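Local coordinates for type I site-specific restriction-modification system, R (Restriction) subunit (Vibrio vulnificus, PDB 3H1T), which probably serves, as part of the HsdR subunit of a type I restriction enzyme, in ATP-driven DNA translocation and cleavage, at residues 341-346 and 528-533; 200-205 and 351-356; 441-446 and 503-508; 374-379 and 572-577. All blocks are in the same frame, centred on the assembly; numbering follows the deposited sequence.

Contact 1: 341-346 and 528-533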
# COMPACT_ATOMS: atom_id res chain seq x y z
N PRO A 341 2.65 7.22 -7.48
CA PRO A 341 3.56 8.33 -7.19
C PRO A 341 3.50 9.41 -8.27
O PRO A 341 2.86 9.23 -9.29
CB PRO A 341 4.91 7.65 -7.14
CG PRO A 341 4.80 6.68 -8.27
CD PRO A 341 3.41 6.07 -8.04
N LEU A 342 4.15 10.54 -8.03
CA LEU A 342 4.16 11.64 -8.98
C LEU A 342 4.77 11.19 -10.30
O LEU A 342 5.95 10.88 -10.37
CB LEU A 342 4.98 12.82 -8.45
CG LEU A 342 4.66 14.21 -9.02
CD1 LEU A 342 5.82 15.12 -8.74
CD2 LEU A 342 4.40 14.15 -10.52
N ARG A 343 3.95 11.18 -11.35
CA ARG A 343 4.40 10.79 -12.68
C ARG A 343 3.80 11.77 -13.71
O ARG A 343 3.44 12.88 -13.34
CB ARG A 343 4.00 9.34 -12.97
CG ARG A 343 4.67 8.29 -12.05
CD ARG A 343 6.19 8.26 -12.27
NE ARG A 343 6.88 7.18 -11.57
CZ ARG A 343 7.49 7.33 -10.39
NH1 ARG A 343 7.50 8.51 -9.77
NH2 ARG A 343 8.09 6.29 -9.82
N GLU A 344 3.66 11.37 -14.96
CA GLU A 344 3.14 12.29 -15.98
C GLU A 344 1.66 12.65 -15.99
O GLU A 344 1.30 13.80 -16.30
CB GLU A 344 3.52 11.79 -17.36
CG GLU A 344 5.02 11.80 -17.60
CD GLU A 344 5.38 11.57 -19.05
OE1 GLU A 344 5.01 10.50 -19.60
OE2 GLU A 344 6.03 12.46 -19.63
N ASP A 345 0.79 11.71 -15.66
CA ASP A 345 -0.66 11.95 -15.66
C ASP A 345 -1.13 12.46 -14.29
O ASP A 345 -2.23 12.98 -14.13
CB ASP A 345 -1.36 10.63 -16.01
CG ASP A 345 -1.14 9.54 -14.95
OD1 ASP A 345 -0.06 9.52 -14.32
OD2 ASP A 345 -2.05 8.70 -14.76
N ASN A 346 -0.23 12.34 -13.32
CA ASN A 346 -0.42 12.66 -11.90
C ASN A 346 -0.23 14.06 -11.30
O ASN A 346 -0.76 14.34 -10.21
CB ASN A 346 0.48 11.69 -11.11
CG ASN A 346 -0.31 10.67 -10.35
OD1 ASN A 346 -1.51 10.50 -10.59
ND2 ASN A 346 0.34 9.96 -9.43
N ASN A 528 -3.70 3.92 -21.44
CA ASN A 528 -3.39 5.30 -21.77
C ASN A 528 -2.80 6.14 -20.66
O ASN A 528 -2.56 7.34 -20.85
CB ASN A 528 -4.61 6.02 -22.36
CG ASN A 528 -4.22 7.12 -23.35
OD1 ASN A 528 -3.88 8.25 -22.96
ND2 ASN A 528 -4.25 6.79 -24.64
N SER A 529 -2.55 5.55 -19.49
CA SER A 529 -1.96 6.31 -18.38
C SER A 529 -1.21 5.45 -17.36
O SER A 529 -1.50 4.27 -17.18
CB SER A 529 -3.03 7.15 -17.68
OG SER A 529 -3.77 6.41 -16.73
N MSE A 530 -0.24 6.07 -16.69
CA MSE A 530 0.55 5.38 -15.67
C MSE A 530 -0.31 4.93 -14.49
O MSE A 530 -0.10 3.86 -13.94
CB MSE A 530 1.68 6.30 -15.18
CG MSE A 530 2.55 5.73 -14.07
SE MSE A 530 3.57 4.12 -14.52
CE MSE A 530 5.08 4.96 -15.38
N SER A 531 -1.27 5.77 -14.09
CA SER A 531 -2.17 5.44 -12.98
C SER A 531 -2.97 4.18 -13.30
O SER A 531 -3.13 3.31 -12.46
CB SER A 531 -3.13 6.60 -12.68
OG SER A 531 -2.44 7.69 -12.09
N GLU A 532 -3.46 4.09 -14.54
CA GLU A 532 -4.24 2.93 -14.97
C GLU A 532 -3.38 1.69 -15.01
O GLU A 532 -3.81 0.63 -14.61
CB GLU A 532 -4.86 3.16 -16.36
CG GLU A 532 -5.57 1.92 -16.93
CD GLU A 532 -6.46 2.21 -18.14
OE1 GLU A 532 -5.94 2.44 -19.25
OE2 GLU A 532 -7.69 2.20 -17.97
N PHE A 533 -2.15 1.84 -15.50
CA PHE A 533 -1.26 0.70 -15.57
C PHE A 533 -1.04 0.08 -14.19
O PHE A 533 -1.16 -1.13 -14.00
CB PHE A 533 0.10 1.11 -16.16
CG PHE A 533 1.07 -0.02 -16.29
CD1 PHE A 533 1.00 -0.90 -17.37
CD2 PHE A 533 2.05 -0.22 -15.32
CE1 PHE A 533 1.90 -1.98 -17.48
CE2 PHE A 533 2.96 -1.28 -15.42
CZ PHE A 533 2.88 -2.17 -16.50

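Contact 2: 200-205 and 351-356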
# COMPACT_ATOMS: atom_id res chain seq x y z
N ARG A 200 -3.31 20.74 4.18
CA ARG A 200 -3.37 19.99 2.93
C ARG A 200 -2.21 18.97 2.87
O ARG A 200 -1.08 19.37 2.58
CB ARG A 200 -3.28 21.02 1.78
CG ARG A 200 -4.01 20.71 0.45
CD ARG A 200 -5.49 21.19 0.42
NE ARG A 200 -5.71 22.60 0.03
CZ ARG A 200 -5.40 23.14 -1.15
NH1 ARG A 200 -4.82 22.42 -2.10
NH2 ARG A 200 -5.70 24.41 -1.40
N SER A 201 -2.46 17.69 3.14
CA SER A 201 -1.38 16.68 3.10
C SER A 201 -1.62 15.48 2.18
O SER A 201 -2.76 15.03 2.01
CB SER A 201 -1.08 16.11 4.49
OG SER A 201 -1.10 17.10 5.51
N LEU A 202 -0.55 14.93 1.63
CA LEU A 202 -0.67 13.77 0.74
C LEU A 202 0.09 12.53 1.25
O LEU A 202 1.18 12.63 1.83
CB LEU A 202 -0.17 14.13 -0.66
CG LEU A 202 -0.42 13.09 -1.76
CD1 LEU A 202 -1.92 12.78 -1.84
CD2 LEU A 202 0.10 13.62 -3.10
N ILE A 203 -0.51 11.36 1.03
CA ILE A 203 0.09 10.08 1.41
C ILE A 203 0.00 9.15 0.21
O ILE A 203 -1.07 8.97 -0.35
CB ILE A 203 -0.69 9.41 2.55
CG1 ILE A 203 -0.85 10.38 3.72
CG2 ILE A 203 0.05 8.17 3.00
CD1 ILE A 203 -1.84 9.92 4.75
N THR A 204 1.12 8.57 -0.18
CA THR A 204 1.14 7.65 -1.30
C THR A 204 1.42 6.24 -0.78
O THR A 204 2.44 5.99 -0.14
CB THR A 204 2.22 8.02 -2.34
OG1 THR A 204 2.06 9.38 -2.72
CG2 THR A 204 2.10 7.13 -3.57
N MSE A 205 0.50 5.33 -1.06
CA MSE A 205 0.65 3.95 -0.64
C MSE A 205 0.21 3.04 -1.77
O MSE A 205 -0.85 3.23 -2.36
CB MSE A 205 -0.23 3.68 0.60
CG MSE A 205 0.25 4.30 1.91
SE MSE A 205 -1.00 3.95 3.38
CE MSE A 205 -0.32 2.25 3.95
N ARG A 351 0.19 18.83 -6.98
CA ARG A 351 0.21 20.29 -6.97
C ARG A 351 -0.81 20.80 -5.95
O ARG A 351 -0.55 21.75 -5.23
CB ARG A 351 -0.14 20.84 -8.36
CG ARG A 351 1.02 20.78 -9.35
CD ARG A 351 0.58 20.97 -10.79
NE ARG A 351 1.70 20.98 -11.72
CZ ARG A 351 1.65 20.48 -12.95
NH1 ARG A 351 0.52 19.92 -13.38
NH2 ARG A 351 2.73 20.52 -13.74
N TYR A 352 -1.97 20.16 -5.90
CA TYR A 352 -2.99 20.57 -4.96
C TYR A 352 -2.66 20.17 -3.52
O TYR A 352 -2.73 20.99 -2.62
CB TYR A 352 -4.35 19.99 -5.37
CG TYR A 352 -5.50 20.43 -4.50
CD1 TYR A 352 -5.81 19.75 -3.32
CD2 TYR A 352 -6.28 21.53 -4.86
CE1 TYR A 352 -6.88 20.17 -2.52
CE2 TYR A 352 -7.34 21.96 -4.07
CZ TYR A 352 -7.64 21.29 -2.90
OH TYR A 352 -8.66 21.76 -2.11
N PHE A 353 -2.26 18.91 -3.30
CA PHE A 353 -1.94 18.45 -1.95
C PHE A 353 -0.48 18.62 -1.57
O PHE A 353 -0.14 18.56 -0.39
CB PHE A 353 -2.34 16.98 -1.78
CG PHE A 353 -3.82 16.74 -1.84
CD1 PHE A 353 -4.64 17.05 -0.76
CD2 PHE A 353 -4.40 16.18 -2.98
CE1 PHE A 353 -6.02 16.79 -0.81
CE2 PHE A 353 -5.77 15.92 -3.05
CZ PHE A 353 -6.58 16.23 -1.95
N GLY A 354 0.38 18.84 -2.55
CA GLY A 354 1.78 19.02 -2.25
C GLY A 354 2.53 17.70 -2.20
O GLY A 354 1.95 16.65 -2.47
N ASN A 355 3.81 17.74 -1.87
CA ASN A 355 4.57 16.51 -1.81
C ASN A 355 4.14 15.63 -0.65
O ASN A 355 3.84 16.12 0.44
CB ASN A 355 6.06 16.81 -1.74
CG ASN A 355 6.59 17.33 -3.05
OD1 ASN A 355 6.20 16.86 -4.13
ND2 ASN A 355 7.51 18.29 -2.97
N PRO A 356 4.11 14.31 -0.89
CA PRO A 356 3.72 13.31 0.10
C PRO A 356 4.50 13.36 1.42
O PRO A 356 5.70 13.61 1.42
CB PRO A 356 3.91 11.99 -0.65
CG PRO A 356 5.05 12.31 -1.60
CD PRO A 356 4.65 13.67 -2.11
O HOH W 1 1.56 16.84 1.59

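Contact 3: 441-446 and 503-508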
# COMPACT_ATOMS: atom_id res chain seq x y z
N LYS A 441 -6.83 -18.28 -11.11
CA LYS A 441 -7.73 -17.16 -11.40
C LYS A 441 -7.02 -16.09 -12.19
O LYS A 441 -5.96 -15.61 -11.79
CB LYS A 441 -8.31 -16.58 -10.12
CG LYS A 441 -9.37 -17.46 -9.48
CD LYS A 441 -10.13 -16.69 -8.42
CE LYS A 441 -10.94 -17.61 -7.49
NZ LYS A 441 -12.19 -18.19 -8.07
N THR A 442 -7.65 -15.71 -13.29
CA THR A 442 -7.11 -14.74 -14.25
C THR A 442 -8.06 -13.61 -14.64
O THR A 442 -9.26 -13.81 -14.71
CB THR A 442 -6.73 -15.48 -15.55
OG1 THR A 442 -5.81 -16.53 -15.24
CG2 THR A 442 -6.12 -14.53 -16.56
N ILE A 443 -7.51 -12.43 -14.91
CA ILE A 443 -8.31 -11.27 -15.32
C ILE A 443 -7.73 -10.75 -16.63
O ILE A 443 -6.53 -10.50 -16.71
CB ILE A 443 -8.27 -10.11 -14.28
CG1 ILE A 443 -8.82 -10.58 -12.93
CG2 ILE A 443 -9.15 -8.94 -14.76
CD1 ILE A 443 -8.69 -9.54 -11.83
N VAL A 444 -8.55 -10.57 -17.65
CA VAL A 444 -8.05 -10.09 -18.93
C VAL A 444 -8.63 -8.72 -19.26
O VAL A 444 -9.83 -8.56 -19.42
CB VAL A 444 -8.40 -11.08 -20.09
CG1 VAL A 444 -7.76 -10.61 -21.41
CG2 VAL A 444 -7.90 -12.46 -19.74
N PHE A 445 -7.75 -7.73 -19.36
CA PHE A 445 -8.17 -6.38 -19.65
C PHE A 445 -8.21 -6.09 -21.15
O PHE A 445 -7.18 -5.93 -21.80
CB PHE A 445 -7.24 -5.40 -18.95
CG PHE A 445 -7.38 -5.41 -17.46
CD1 PHE A 445 -8.36 -4.65 -16.83
CD2 PHE A 445 -6.59 -6.26 -16.68
CE1 PHE A 445 -8.56 -4.73 -15.46
CE2 PHE A 445 -6.78 -6.34 -15.30
CZ PHE A 445 -7.76 -5.57 -14.69
N CYS A 446 -9.42 -5.99 -21.68
CA CYS A 446 -9.62 -5.76 -23.10
C CYS A 446 -9.88 -4.30 -23.46
O CYS A 446 -10.02 -3.44 -22.59
CB CYS A 446 -10.77 -6.64 -23.59
SG CYS A 446 -10.55 -8.39 -23.10
N LEU A 503 -11.92 -13.74 -15.87
CA LEU A 503 -12.88 -12.66 -15.98
C LEU A 503 -12.34 -11.73 -17.07
O LEU A 503 -11.14 -11.45 -17.11
CB LEU A 503 -13.01 -11.85 -14.69
CG LEU A 503 -13.65 -12.38 -13.40
CD1 LEU A 503 -13.72 -11.23 -12.38
CD2 LEU A 503 -15.04 -12.90 -13.69
N THR A 504 -13.21 -11.28 -17.97
CA THR A 504 -12.77 -10.35 -19.00
C THR A 504 -13.49 -9.05 -18.65
O THR A 504 -14.61 -9.07 -18.13
CB THR A 504 -13.17 -10.81 -20.41
OG1 THR A 504 -14.59 -10.83 -20.52
CG2 THR A 504 -12.64 -12.20 -20.68
N THR A 505 -12.83 -7.94 -18.92
CA THR A 505 -13.41 -6.64 -18.63
C THR A 505 -12.67 -5.65 -19.53
O THR A 505 -11.86 -6.04 -20.36
CB THR A 505 -13.15 -6.28 -17.16
OG1 THR A 505 -13.85 -5.08 -16.83
CG2 THR A 505 -11.67 -6.08 -16.93
N SER A 506 -12.97 -4.38 -19.37
CA SER A 506 -12.29 -3.36 -20.14
C SER A 506 -11.76 -2.31 -19.14
O SER A 506 -10.54 -2.19 -18.93
CB SER A 506 -13.24 -2.73 -21.17
OG SER A 506 -14.53 -2.54 -20.63
N GLN A 507 -12.68 -1.60 -18.50
CA GLN A 507 -12.34 -0.56 -17.54
C GLN A 507 -12.77 -0.85 -16.10
O GLN A 507 -11.97 -0.72 -15.17
CB GLN A 507 -12.96 0.77 -18.00
CG GLN A 507 -12.33 1.98 -17.34
CD GLN A 507 -10.89 2.21 -17.79
OE1 GLN A 507 -10.53 1.94 -18.93
NE2 GLN A 507 -10.06 2.73 -16.88
N LEU A 508 -14.02 -1.27 -15.91
CA LEU A 508 -14.57 -1.57 -14.58
C LEU A 508 -13.69 -2.27 -13.53
O LEU A 508 -13.73 -1.90 -12.34
CB LEU A 508 -15.86 -2.38 -14.73
CG LEU A 508 -16.62 -2.51 -13.41
CD1 LEU A 508 -17.21 -1.16 -13.05
CD2 LEU A 508 -17.71 -3.56 -13.54

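Contact 4: 374-379 and 572-577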
# COMPACT_ATOMS: atom_id res chain seq x y z
N TYR A 374 6.27 -10.49 -9.11
CA TYR A 374 5.66 -10.88 -10.38
C TYR A 374 6.63 -11.22 -11.51
O TYR A 374 7.79 -10.83 -11.50
CB TYR A 374 4.75 -9.73 -10.85
CG TYR A 374 5.46 -8.39 -10.92
CD1 TYR A 374 6.26 -8.05 -12.01
CD2 TYR A 374 5.42 -7.49 -9.84
CE1 TYR A 374 6.99 -6.86 -12.03
CE2 TYR A 374 6.14 -6.30 -9.86
CZ TYR A 374 6.92 -6.00 -10.95
OH TYR A 374 7.64 -4.82 -10.92
N ARG A 375 6.13 -11.98 -12.48
CA ARG A 375 6.89 -12.35 -13.67
C ARG A 375 6.24 -11.66 -14.86
O ARG A 375 5.02 -11.62 -14.96
CB ARG A 375 6.86 -13.86 -13.93
CG ARG A 375 7.78 -14.68 -13.07
CD ARG A 375 7.24 -14.84 -11.67
NE ARG A 375 8.23 -15.46 -10.78
CZ ARG A 375 8.64 -16.72 -10.87
NH1 ARG A 375 8.16 -17.53 -11.81
NH2 ARG A 375 9.56 -17.17 -10.02
N VAL A 376 7.04 -11.11 -15.76
CA VAL A 376 6.47 -10.50 -16.94
C VAL A 376 6.73 -11.38 -18.16
O VAL A 376 7.85 -11.85 -18.37
CB VAL A 376 7.04 -9.09 -17.23
CG1 VAL A 376 6.40 -8.55 -18.50
CG2 VAL A 376 6.77 -8.16 -16.07
N HIS A 377 5.69 -11.62 -18.93
CA HIS A 377 5.78 -12.41 -20.15
C HIS A 377 5.23 -11.48 -21.22
O HIS A 377 4.02 -11.30 -21.34
CB HIS A 377 4.91 -13.66 -20.07
CG HIS A 377 5.24 -14.55 -18.91
ND1 HIS A 377 6.50 -15.05 -18.69
CD2 HIS A 377 4.47 -15.03 -17.91
CE1 HIS A 377 6.49 -15.81 -17.60
NE2 HIS A 377 5.27 -15.81 -17.11
N ARG A 378 6.14 -10.83 -21.94
CA ARG A 378 5.79 -9.90 -23.00
C ARG A 378 5.57 -10.78 -24.24
O ARG A 378 6.39 -11.66 -24.55
CB ARG A 378 6.95 -8.92 -23.20
CG ARG A 378 6.65 -7.66 -23.98
CD ARG A 378 7.33 -6.43 -23.35
NE ARG A 378 8.66 -6.71 -22.80
CZ ARG A 378 9.70 -7.10 -23.53
NH1 ARG A 378 9.57 -7.25 -24.84
NH2 ARG A 378 10.87 -7.35 -22.95
N VAL A 379 4.46 -10.57 -24.94
CA VAL A 379 4.17 -11.35 -26.13
C VAL A 379 3.96 -10.43 -27.31
O VAL A 379 3.01 -9.65 -27.33
CB VAL A 379 2.90 -12.18 -25.96
CG1 VAL A 379 2.72 -13.09 -27.17
CG2 VAL A 379 2.99 -12.98 -24.68
N GLY A 572 10.22 -1.58 -8.53
CA GLY A 572 11.35 -2.48 -8.43
C GLY A 572 11.35 -3.23 -9.76
O GLY A 572 10.53 -2.93 -10.62
N TYR A 573 12.26 -4.19 -9.94
CA TYR A 573 12.31 -4.96 -11.19
C TYR A 573 11.57 -6.27 -11.00
O TYR A 573 11.40 -6.74 -9.87
CB TYR A 573 13.77 -5.25 -11.61
CG TYR A 573 14.60 -4.01 -11.89
CD1 TYR A 573 15.32 -3.38 -10.88
CD2 TYR A 573 14.61 -3.43 -13.16
CE1 TYR A 573 16.04 -2.20 -11.13
CE2 TYR A 573 15.31 -2.25 -13.42
CZ TYR A 573 16.02 -1.64 -12.39
OH TYR A 573 16.69 -0.47 -12.63
N PRO A 574 11.10 -6.88 -12.09
CA PRO A 574 10.40 -8.15 -11.87
C PRO A 574 11.38 -9.30 -11.69
O PRO A 574 12.53 -9.21 -12.12
CB PRO A 574 9.56 -8.29 -13.13
CG PRO A 574 10.45 -7.71 -14.16
CD PRO A 574 10.96 -6.44 -13.49
N GLU A 575 10.94 -10.36 -11.03
CA GLU A 575 11.78 -11.52 -10.80
C GLU A 575 12.25 -12.05 -12.14
O GLU A 575 13.44 -12.19 -12.38
CB GLU A 575 11.01 -12.59 -10.04
CG GLU A 575 10.29 -12.07 -8.80
CD GLU A 575 11.21 -11.76 -7.64
OE1 GLU A 575 11.94 -12.68 -7.21
OE2 GLU A 575 11.20 -10.61 -7.15
N ILE A 576 11.30 -12.33 -13.02
CA ILE A 576 11.62 -12.82 -14.35
C ILE A 576 10.92 -11.93 -15.36
O ILE A 576 9.85 -11.39 -15.09
CB ILE A 576 11.11 -14.25 -14.60
CG1 ILE A 576 11.62 -15.21 -13.53
CG2 ILE A 576 11.56 -14.72 -15.96
CD1 ILE A 576 10.94 -15.01 -12.23
N GLU A 577 11.55 -11.77 -16.51
CA GLU A 577 10.98 -10.97 -17.57
C GLU A 577 11.46 -11.51 -18.89
O GLU A 577 12.65 -11.46 -19.19
CB GLU A 577 11.40 -9.50 -17.46
CG GLU A 577 10.82 -8.63 -18.58
CD GLU A 577 11.32 -7.18 -18.57
OE1 GLU A 577 11.87 -6.73 -17.54
OE2 GLU A 577 11.15 -6.49 -19.59
O HOH W 2 8.83 -8.71 -8.63

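Contact 1: 341-346 and 528-533
Arg343 starts the contact by laying its aliphatic part against Met530, a selenomethionine, CG to CG at 3.9 Å. This is the seam between the two RecA-like domains of a superfamily 2 helicase motor: 341-346 directly follows the Thr-Ala-Thr motif of the first domain, and 530-533 opens the helix leading into the arginine-rich motif VI of the second. Beyond CG the Arg343 chain bends (chi2 -65°). Its guanidinium has Pro341 CG over the centre of one face, NH1 donates to Leu342 O at 2.9 Å, and NE forms a salt bridge with Asp567. Asp345 carries the polar part. A chi1 of 65° sets CG between its backbone N and carbonyl carbon, and OD2 meets the first turn of the helix. There Ser531 donates twice to this one oxygen, from opposite faces of the carboxylate plane and on its syn side: Ser531 N lies 3.1 Å and Ser531 OG 2.9 Å from Asp345 OD2. Ser529 is the N-cap, its OG accepting from Glu532 N at 3.2 Å, so the carboxylate joins a helix start that is already capped, where the helix end would probably favour its negative charge. His312 of the DECH box touches Asp345, Asn346 and Ser531. Asn346 closes the segment on itself: ND2 reaches Pro341 O at 2.6 Å, approaching from above the carbonyl plane.

Contact 2: 200-205 and 351-356
Tyr352 offers one ring face to Arg200, whose guanidinium lies flat on it in a stacked cation-pi pair. Arg200 CZ stands 3.6 Å from the ring centroid, and the two planes are tilted by 26°. NH1 comes over the middle of the ring, while CZ lies offset toward the rim near Tyr352 CZ; bends at chi2 and chi3 fold the arginine chain back over the tyrosine. Arg200 NH1 is also 2.6 Å from Tyr352 O, and the phenol OH is bonded to Gln334 of the adjoining strand 333-338. Phe353 goes inward instead: its CB meets Leu202 CB at 3.8 Å, its ring is approached obliquely by Arg200 CG and Leu202 CD1, and the ring of Tyr352 puts CD1 over the centre of one face. The chain is here finishing a beta-alpha-beta crossover of the first RecA-like domain, from strand 333-338 through helix 347-352 to the edge strand 358-360, and strand 200-205, which runs into the P-loop, lies between those two strands. Gly354 makes the turn with positive phi (88°), and its O is met by Leu202 CD2 at 3.6 Å. One water bridges the backbones, accepting from Leu202 N at 2.8 Å and donating to Phe353 O and to Asn355 O. At Pro356 the chain comes alongside the strand: CA makes a CA-H...O contact with Leu202 O at 3.1 Å, and CB packs beside Thr204 OG1, which is hydrogen-bonded with Tyr350 OH.

Contact 3: 441-446 and 503-508
Val444 N to Leu503 O and Cys446 N to Thr505 O, both 2.8 Å, are the shortest of four backbone hydrogen bonds that join these parallel strands. Leu503 N to Thr442 O at 2.9 Å and Thr505 N to Val444 O at 3.1 Å alternate with them, so each strand donates twice. CA-H...O contacts fill in between, the one from Ser506 CA to Cys446 O measuring 3.3 Å just past the last bridge. The strand axes are 4.7 Å apart and differ by 18° in direction. This is the parallel core of the second RecA-like domain, where strand 441-446 is flanked by 502-505 on one side and by 518-524 on the other. Ile443, Phe445, Leu503 and Thr505 share one face, where helix 482-493 packs on Ile443 and Leu503. Val444 and Thr504 take the other face, and helix 449-462 touches Thr504 and Cys446 there. Phe445 and Thr505 lie side by side, pointing the same way. Thr505 CG2 approaches the ring obliquely, 3.6 Å from Phe445 CD1, while Ser506 O stands at the ring edge, in its plane. With OG1 anti to the backbone N (chi1 -173°), Thr505 turns its hydroxyl to Val477 O. Thr504 OG1 bonds Ala452 O, and Cys446 SG sits 3.8 Å from Thr505 O.

Contact 4: 374-379 and 572-577
Ile576 CD1 presses on one face of the Arg375 guanidinium, offset toward the rim and 3.1 Å from Arg375 NE, a close approach. The bend of Ile576 at chi2 (73°) brings CD1 there, and Arg375 also makes cation-pi pairs with Phe63 and Trp551. The Tyr374 ring has a water over the centre of one face; this water accepts from Tyr374 N at 3.2 Å. Pro574 meets the same ring obliquely through CB, though the modelled closeness of that pair is doubtful. Arg378 receives Glu577 OE2 at the edge of its guanidinium and in its plane, with the carboxylate standing perpendicular to it: a weak salt bridge, NH2 to OE2 at 3.5 Å. Its stronger partner is Glu579, reached through NH1, and Arg378 NE is buried with no polar partner in the model. Val376 packs on both Pro574 and Glu577, its CG2 lying 4.1 Å from Pro574 CB and its CB 4.0 Å from Glu577 CG. The backbones are held by Val376 N to Ile576 O at 2.9 Å, nearly straight at 168°, and by a more bent bond from Glu575 N to Tyr374 O at 3.2 Å. Glu575 sends its carboxylate to Arg60, which with Phe63 brings the N-terminal part of the chain against this corner. Where Val376 pairs with Glu577, strand 576-582 adds itself in parallel beside strand 374-381, extending the sheet of the second RecA-like domain.

How the contacts relate
Strand 200-205, the first segment from the N terminus, is met again at 351-356, so contact 2 closes a loop within the first RecA-like domain. Before it closes, 341-346 opens contact 1, and the two cross; they also touch, Pro341 N lying 4.0 Å from Thr204 CG2. The chain then enters the second domain at 374-379, which starts contact 4. Contact 3 opens and closes next, at 441-446 and 503-508, inside both of the wider loops. Contact 1 closes at 528-533, joining the domains, and contact 4 closes last, crossing contact 1. Contacts 3 and 4 belong to one sheet. Gln507 NE2, 2.7 Å from Glu532 OE2, probably hydrogen-bonds contact 3 to contact 1.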